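Local coordinates for type IV pilin protein (Neisseria meningitidis, PDB 5V0M), which is a non-core minor pilin of type IV pili, probably acting in pilus-dependent adhesion of the meningococcus, at residues A[5-8]-A[9-13]; A[12-15]-A[16-20]. All coordinates share one frame; numbering follows the deposited sequence.

Interaction 1. Residues A[5-8]-A[9-13]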
ATOM      1  N   ARG A   5      -9.168   3.495 -13.440  1.00  6.99           N
ATOM      2  CA  ARG A   5      -8.508   4.024 -12.246  1.00  9.23           C
ATOM      3  C   ARG A   5      -9.311   3.698 -10.996  1.00  7.48           C
ATOM      4  O   ARG A   5      -8.738   3.330  -9.960  1.00  7.32           O
ATOM      5  CB  ARG A   5      -8.251   5.536 -12.318  1.00 11.09           C
ATOM      6  CG  ARG A   5      -7.299   5.987 -13.420  1.00  8.53           C
ATOM      7  CD  ARG A   5      -6.996   7.460 -13.317  1.00  7.71           C
ATOM      8  NE  ARG A   5      -6.267   7.738 -12.078  1.00  9.29           N
ATOM      9  CZ  ARG A   5      -6.558   8.725 -11.243  1.00  8.51           C
ATOM     10  NH1 ARG A   5      -7.547   9.547 -11.483  1.00 10.83           N
ATOM     11  NH2 ARG A   5      -5.852   8.907 -10.156  1.00  7.96           N
ATOM     12  N   ARG A   6     -10.632   3.820 -11.060  1.00  6.90           N
ATOM     13  CA  ARG A   6     -11.435   3.475  -9.898  1.00  6.65           C
ATOM     14  C   ARG A   6     -11.213   2.029  -9.508  1.00  7.97           C
ATOM     15  O   ARG A   6     -10.992   1.734  -8.330  1.00  6.27           O
ATOM     16  CB  ARG A   6     -12.911   3.719 -10.154  1.00  6.96           C
ATOM     17  CG  ARG A   6     -13.258   5.179 -10.344  1.00  8.00           C
ATOM     18  CD  ARG A   6     -14.778   5.426 -10.400  1.00  7.84           C
ATOM     19  NE  ARG A   6     -15.463   4.929 -11.594  1.00 10.54           N
ATOM     20  CZ  ARG A   6     -15.538   5.597 -12.743  1.00 10.24           C
ATOM     21  NH1 ARG A   6     -14.991   6.796 -12.854  1.00 11.90           N
ATOM     22  NH2 ARG A   6     -16.194   5.088 -13.781  1.00 12.22           N
ATOM     23  N   VAL A   7     -11.243   1.104 -10.476  1.00  5.94           N
ATOM     24  CA  VAL A   7     -11.035  -0.313 -10.164  1.00  5.23           C
ATOM     25  C   VAL A   7      -9.650  -0.540  -9.565  1.00  4.00           C
ATOM     26  O   VAL A   7      -9.500  -1.202  -8.529  1.00  5.49           O
ATOM     27  CB  VAL A   7     -11.249  -1.184 -11.418  1.00  6.00           C
ATOM     28  CG1 VAL A   7     -10.830  -2.615 -11.161  1.00  6.72           C
ATOM     29  CG2 VAL A   7     -12.691  -1.116 -11.880  1.00  6.60           C
ATOM     30  N   ARG A   8      -8.620  -0.006 -10.220  1.00  4.31           N
ATOM     31  CA  ARG A   8      -7.259  -0.315  -9.800  1.00  5.75           C
ATOM     32  C   ARG A   8      -6.971   0.266  -8.426  1.00  5.24           C
ATOM     33  O   ARG A   8      -6.297  -0.378  -7.607  1.00  5.88           O
ATOM     34  CB  ARG A   8      -6.275   0.172 -10.858  1.00  5.96           C
ATOM     35  CG  ARG A   8      -6.388  -0.631 -12.138  1.00  7.52           C
ATOM     36  CD  ARG A   8      -5.529  -0.029 -13.220  1.00 10.35           C
ATOM     37  NE  ARG A   8      -5.682  -0.782 -14.464  1.00  9.10           N
ATOM     38  CZ  ARG A   8      -5.014  -0.543 -15.578  1.00 13.20           C
ATOM     39  NH1 ARG A   8      -4.116   0.420 -15.628  1.00 12.27           N
ATOM     40  NH2 ARG A   8      -5.218  -1.306 -16.642  1.00 14.09           N
ATOM     41  N   LEU A   9      -7.463   1.469  -8.145  1.00  5.70           N
ATOM     42  CA  LEU A   9      -7.266   2.048  -6.819  1.00  7.35           C
ATOM     43  C   LEU A   9      -8.043   1.302  -5.758  1.00  5.94           C
ATOM     44  O   LEU A   9      -7.545   1.156  -4.630  1.00  8.93           O
ATOM     45  CB  LEU A   9      -7.599   3.532  -6.823  1.00  7.02           C
ATOM     46  CG  LEU A   9      -6.561   4.419  -7.507  1.00  7.28           C
ATOM     47  CD1 LEU A   9      -7.142   5.755  -7.907  1.00 10.10           C
ATOM     48  CD2 LEU A   9      -5.335   4.568  -6.613  1.00 11.19           C
ATOM     49  N   SER A  10      -9.216   0.763  -6.096  1.00  8.02           N
ATOM     50  CA  SER A  10      -9.936  -0.058  -5.127  1.00  8.09           C
ATOM     51  C   SER A  10      -9.185  -1.353  -4.858  1.00  7.92           C
ATOM     52  O   SER A  10      -9.103  -1.815  -3.707  1.00  9.32           O
ATOM     53  CB  SER A  10     -11.355  -0.320  -5.629  1.00  9.40           C
ATOM     54  OG  SER A  10     -12.061  -1.199  -4.771  1.00 12.24           O
ATOM     55  N   GLU A  11      -8.598  -1.931  -5.893  1.00  7.45           N
ATOM     56  CA  GLU A  11      -7.884  -3.188  -5.704  1.00  9.58           C
ATOM     57  C   GLU A  11      -6.609  -2.993  -4.894  1.00  6.70           C
ATOM     58  O   GLU A  11      -6.234  -3.876  -4.116  1.00  8.65           O
ATOM     59  CB  GLU A  11      -7.624  -3.857  -7.044  1.00 11.64           C
ATOM     60  CG  GLU A  11      -8.942  -4.379  -7.637  1.00 11.13           C
ATOM     61  CD  GLU A  11      -8.824  -4.886  -9.070  1.00 21.11           C
ATOM     62  OE1 GLU A  11      -7.759  -4.688  -9.702  1.00 24.94           O
ATOM     63  OE2 GLU A  11      -9.808  -5.490  -9.567  1.00 21.44           O
ATOM     64  N   VAL A  12      -5.897  -1.871  -5.076  1.00  7.74           N
ATOM     65  CA  VAL A  12      -4.664  -1.705  -4.304  1.00  7.40           C
ATOM     66  C   VAL A  12      -4.991  -1.439  -2.844  1.00  6.68           C
ATOM     67  O   VAL A  12      -4.205  -1.794  -1.945  1.00  7.31           O
ATOM     68  CB  VAL A  12      -3.741  -0.629  -4.907  1.00  8.46           C
ATOM     69  CG1 VAL A  12      -4.216   0.769  -4.568  1.00  9.86           C
ATOM     70  CG2 VAL A  12      -2.326  -0.826  -4.401  1.00  9.85           C
ATOM     71  N   ARG A  13      -6.165  -0.872  -2.557  1.00  8.99           N
ATOM     72  CA  ARG A  13      -6.601  -0.804  -1.167  1.00  7.46           C
ATOM     73  C   ARG A  13      -6.605  -2.199  -0.556  1.00  8.21           C
ATOM     74  O   ARG A  13      -6.102  -2.405   0.549  1.00  8.73           O
ATOM     75  CB  ARG A  13      -7.995  -0.163  -1.077  1.00 10.37           C
ATOM     76  CG  ARG A  13      -8.605  -0.177   0.294  1.00 12.14           C
ATOM     77  CD  ARG A  13     -10.073   0.299   0.222  1.00 20.47           C
ATOM     78  NE  ARG A  13     -10.201   1.700  -0.186  1.00 24.40           N
ATOM     79  CZ  ARG A  13     -10.317   2.721   0.664  1.00 27.03           C
ATOM     80  NH1 ARG A  13     -10.321   2.513   1.972  1.00 26.26           N
ATOM     81  NH2 ARG A  13     -10.428   3.958   0.200  1.00 31.00           N
TER
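Arg5 to Leu9, Arg6 to Ser10, Val7 to Glu11 and Arg8 to Val12 are joined by four i to i+4 backbone hydrogen bonds, a little over two turns of alpha-helix, with Leu9 N donating to Arg5 O at 2.9 Å and an N-H...O angle of 166°. On the exposed flank, Val7 and Glu11 run side by side in the same direction. The methyl CG1 of Val7, anti to its backbone N (chi1 171°), is carried toward the carboxylate one turn on and makes a van der Waals contact with its oxygen, Glu11 OE2, at 3.4 Å. Glu11 CG rests 3.3 Å from Val7 O, while its extended chain takes the carboxylate past that carbonyl to the methyl. Arg5 and Leu9 form a second side-by-side pair. Leu9 CB sits 3.3 Å from Arg5 O, and its CD1 meets the Arg5 guanidinium obliquely, 4.1 Å from NH2. The bend of Arg5 at chi3 (65°) brings its head back beside the leucine, where NH2 forms a salt bridge to Glu73 and a hydrogen bond to Ser93 O. Arg8 stretches out from CG to NE; its NH1 donates to Asn70 OD1 and it makes a cation-pi contact with Tyr46. Its NE stays 6.5 Å from Glu11 OE1, so these opposite charges do not pair directly. Leu9 and Val12 pack on Phe47 and Val77. The contact divides its chemistry: Leu9 and Val12 turn to the sheet, Val7 packs against Glu11 on the outer flank, and Arg5 and Arg8 spend their polar ends on loops, tying this helix to the domain.

Interaction 2. Residues A[12-15]-A[16-20]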
ATOM      1  N   VAL A  12      -5.897  -1.871  -5.076  1.00  7.74           N
ATOM      2  CA  VAL A  12      -4.664  -1.705  -4.304  1.00  7.40           C
ATOM      3  C   VAL A  12      -4.991  -1.439  -2.844  1.00  6.68           C
ATOM      4  O   VAL A  12      -4.205  -1.794  -1.945  1.00  7.31           O
ATOM      5  CB  VAL A  12      -3.741  -0.629  -4.907  1.00  8.46           C
ATOM      6  CG1 VAL A  12      -4.216   0.769  -4.568  1.00  9.86           C
ATOM      7  CG2 VAL A  12      -2.326  -0.826  -4.401  1.00  9.85           C
ATOM      8  N   ARG A  13      -6.165  -0.872  -2.557  1.00  8.99           N
ATOM      9  CA  ARG A  13      -6.601  -0.804  -1.167  1.00  7.46           C
ATOM     10  C   ARG A  13      -6.605  -2.199  -0.556  1.00  8.21           C
ATOM     11  O   ARG A  13      -6.102  -2.405   0.549  1.00  8.73           O
ATOM     12  CB  ARG A  13      -7.995  -0.163  -1.077  1.00 10.37           C
ATOM     13  CG  ARG A  13      -8.605  -0.177   0.294  1.00 12.14           C
ATOM     14  CD  ARG A  13     -10.073   0.299   0.222  1.00 20.47           C
ATOM     15  NE  ARG A  13     -10.201   1.700  -0.186  1.00 24.40           N
ATOM     16  CZ  ARG A  13     -10.317   2.721   0.664  1.00 27.03           C
ATOM     17  NH1 ARG A  13     -10.321   2.513   1.972  1.00 26.26           N
ATOM     18  NH2 ARG A  13     -10.428   3.958   0.200  1.00 31.00           N
ATOM     19  N   THR A  14      -7.143  -3.178  -1.281  1.00  9.00           N
ATOM     20  CA  THR A  14      -7.207  -4.545  -0.790  1.00  7.49           C
ATOM     21  C   THR A  14      -5.812  -5.142  -0.619  1.00  7.97           C
ATOM     22  O   THR A  14      -5.523  -5.808   0.377  1.00  9.31           O
ATOM     23  CB  THR A  14      -8.075  -5.378  -1.730  1.00 10.50           C
ATOM     24  OG1 THR A  14      -9.404  -4.831  -1.716  1.00 14.03           O
ATOM     25  CG2 THR A  14      -8.110  -6.829  -1.292  1.00 12.83           C
ATOM     26  N   THR A  15      -4.931  -4.924  -1.587  1.00  6.17           N
ATOM     27  CA  THR A  15      -3.560  -5.430  -1.481  1.00  7.67           C
ATOM     28  C   THR A  15      -2.879  -4.885  -0.230  1.00  8.41           C
ATOM     29  O   THR A  15      -2.194  -5.615   0.494  1.00  6.72           O
ATOM     30  CB  THR A  15      -2.763  -5.002  -2.720  1.00  7.39           C
ATOM     31  OG1 THR A  15      -3.382  -5.488  -3.915  1.00  9.39           O
ATOM     32  CG2 THR A  15      -1.353  -5.538  -2.648  1.00 10.47           C
ATOM     33  N   LEU A  16      -3.022  -3.588   0.013  1.00  5.36           N
ATOM     34  CA  LEU A  16      -2.408  -2.990   1.197  1.00  5.33           C
ATOM     35  C   LEU A  16      -3.008  -3.574   2.471  1.00  5.10           C
ATOM     36  O   LEU A  16      -2.276  -3.915   3.411  1.00  6.55           O
ATOM     37  CB  LEU A  16      -2.542  -1.471   1.193  1.00  6.09           C
ATOM     38  CG  LEU A  16      -1.714  -0.781   0.119  1.00  6.27           C
ATOM     39  CD1 LEU A  16      -2.191   0.651  -0.096  1.00 11.72           C
ATOM     40  CD2 LEU A  16      -0.271  -0.788   0.479  1.00  8.14           C
ATOM     41  N   LEU A  17      -4.342  -3.705   2.529  1.00  7.36           N
ATOM     42  CA  LEU A  17      -4.965  -4.226   3.741  1.00  9.58           C
ATOM     43  C   LEU A  17      -4.484  -5.643   4.018  1.00  8.92           C
ATOM     44  O   LEU A  17      -4.221  -5.997   5.176  1.00  8.13           O
ATOM     45  CB  LEU A  17      -6.492  -4.167   3.633  1.00  9.42           C
ATOM     46  CG  LEU A  17      -7.029  -2.739   3.644  1.00 11.77           C
ATOM     47  CD1 LEU A  17      -8.502  -2.717   3.185  1.00 16.77           C
ATOM     48  CD2 LEU A  17      -6.893  -2.078   5.013  1.00 12.78           C
ATOM     49  N   HIS A  18      -4.344  -6.473   2.978  1.00  9.94           N
ATOM     50  CA  HIS A  18      -3.850  -7.832   3.181  1.00 10.37           C
ATOM     51  C   HIS A  18      -2.430  -7.823   3.742  1.00  8.24           C
ATOM     52  O   HIS A  18      -2.101  -8.587   4.664  1.00  9.27           O
ATOM     53  CB  HIS A  18      -3.900  -8.613   1.877  1.00 14.68           C
ATOM     54  CG  HIS A  18      -5.283  -9.008   1.468  1.00 24.16           C
ATOM     55  ND1 HIS A  18      -6.362  -8.933   2.323  1.00 39.74           N
ATOM     56  CD2 HIS A  18      -5.764  -9.482   0.295  1.00 22.90           C
ATOM     57  CE1 HIS A  18      -7.449  -9.343   1.692  1.00 27.09           C
ATOM     58  NE2 HIS A  18      -7.112  -9.686   0.463  1.00 27.64           N
ATOM     59  N   ASN A  19      -1.564  -6.968   3.191  1.00  6.56           N
ATOM     60  CA  ASN A  19      -0.208  -6.855   3.713  1.00  8.33           C
ATOM     61  C   ASN A  19      -0.235  -6.410   5.168  1.00  6.99           C
ATOM     62  O   ASN A  19       0.518  -6.931   6.000  1.00  9.19           O
ATOM     63  CB  ASN A  19       0.636  -5.896   2.863  1.00  7.64           C
ATOM     64  CG  ASN A  19       1.204  -6.561   1.633  1.00  9.27           C
ATOM     65  OD1 ASN A  19       1.928  -7.546   1.718  1.00 14.53           O
ATOM     66  ND2 ASN A  19       0.867  -6.030   0.462  1.00  9.16           N
ATOM     67  N   ALA A  20      -1.093  -5.448   5.506  1.00  8.19           N
ATOM     68  CA  ALA A  20      -1.143  -4.975   6.885  1.00  8.38           C
ATOM     69  C   ALA A  20      -1.609  -6.071   7.828  1.00  7.42           C
ATOM     70  O   ALA A  20      -1.111  -6.183   8.960  1.00  9.57           O
ATOM     71  CB  ALA A  20      -2.051  -3.754   6.979  1.00 10.20           C
TER
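His18 lies alongside Thr14, one turn earlier on the same helix, both side chains pointing the same way. From His18 CB, 3.6 Å from Thr14 O, the chain leads to His18 CG, which is anti to its own carbonyl carbon (chi1 -73°) and 3.4 Å from Thr14 O. That oxygen stands 3.4 Å above the plane of the imidazole, over one face and offset toward the rim, while also accepting His18 N in a 2.9 Å hydrogen bond with an N-H...O angle of 163°. Farther out, ND1 and CD2 of His18 both lie near Thr14 O; CD2 and CE1 then approach the methyl Thr14 CG2, and at the tip His18 NE2 comes to 3.5 Å from Thr14 CG2. Thr14 offers this methyl because CG2 is anti to the backbone N, leaving OG1 beside that N.

Two neighbouring pairs repeat the side-by-side geometry. Leu17 CD1 reaches the aliphatic CG of Arg13 at 3.8 Å, and Asn19 ND2 lies 3.9 Å from Thr15 CG2. The polar ends of the latter pair are held elsewhere: Thr15 OG1 bonds to Glu11 O and Asn44 ND2, and Asn19 OD1 accepts from Lys42 N. His18 remains on the exposed side of helix 3-30, whereas buried Leu16 presses on Leu61 of strand 59-65 and on Val77 and Leu79 of strand 76-80, with Thr15 and Asn19 against Val49 of strand 47-54.

Both contacts are overlapping stretches of helix 3-30, their centres 11 Å apart, with interaction 1 first along the chain and interaction 2 beginning on Val12 and Arg13, where the first ends. They pack on strands 47-54, 59-65 and 76-80, the first three of the four-stranded antiparallel sheet, the long-helix-on-sheet layout of type IV pilin globular domains. The centre of interaction 1 is about 11 Å from the centre of the chain, that of interaction 2 about 6 Å. Phe47 and Val77 serve the buried side chains of both, so a shared hydrophobic seam continues along the helix. Interaction 1 reaches Asn70, Glu73 and Ser93, interaction 2 Lys42 and Asn44, the latter two in the same connection as Tyr46.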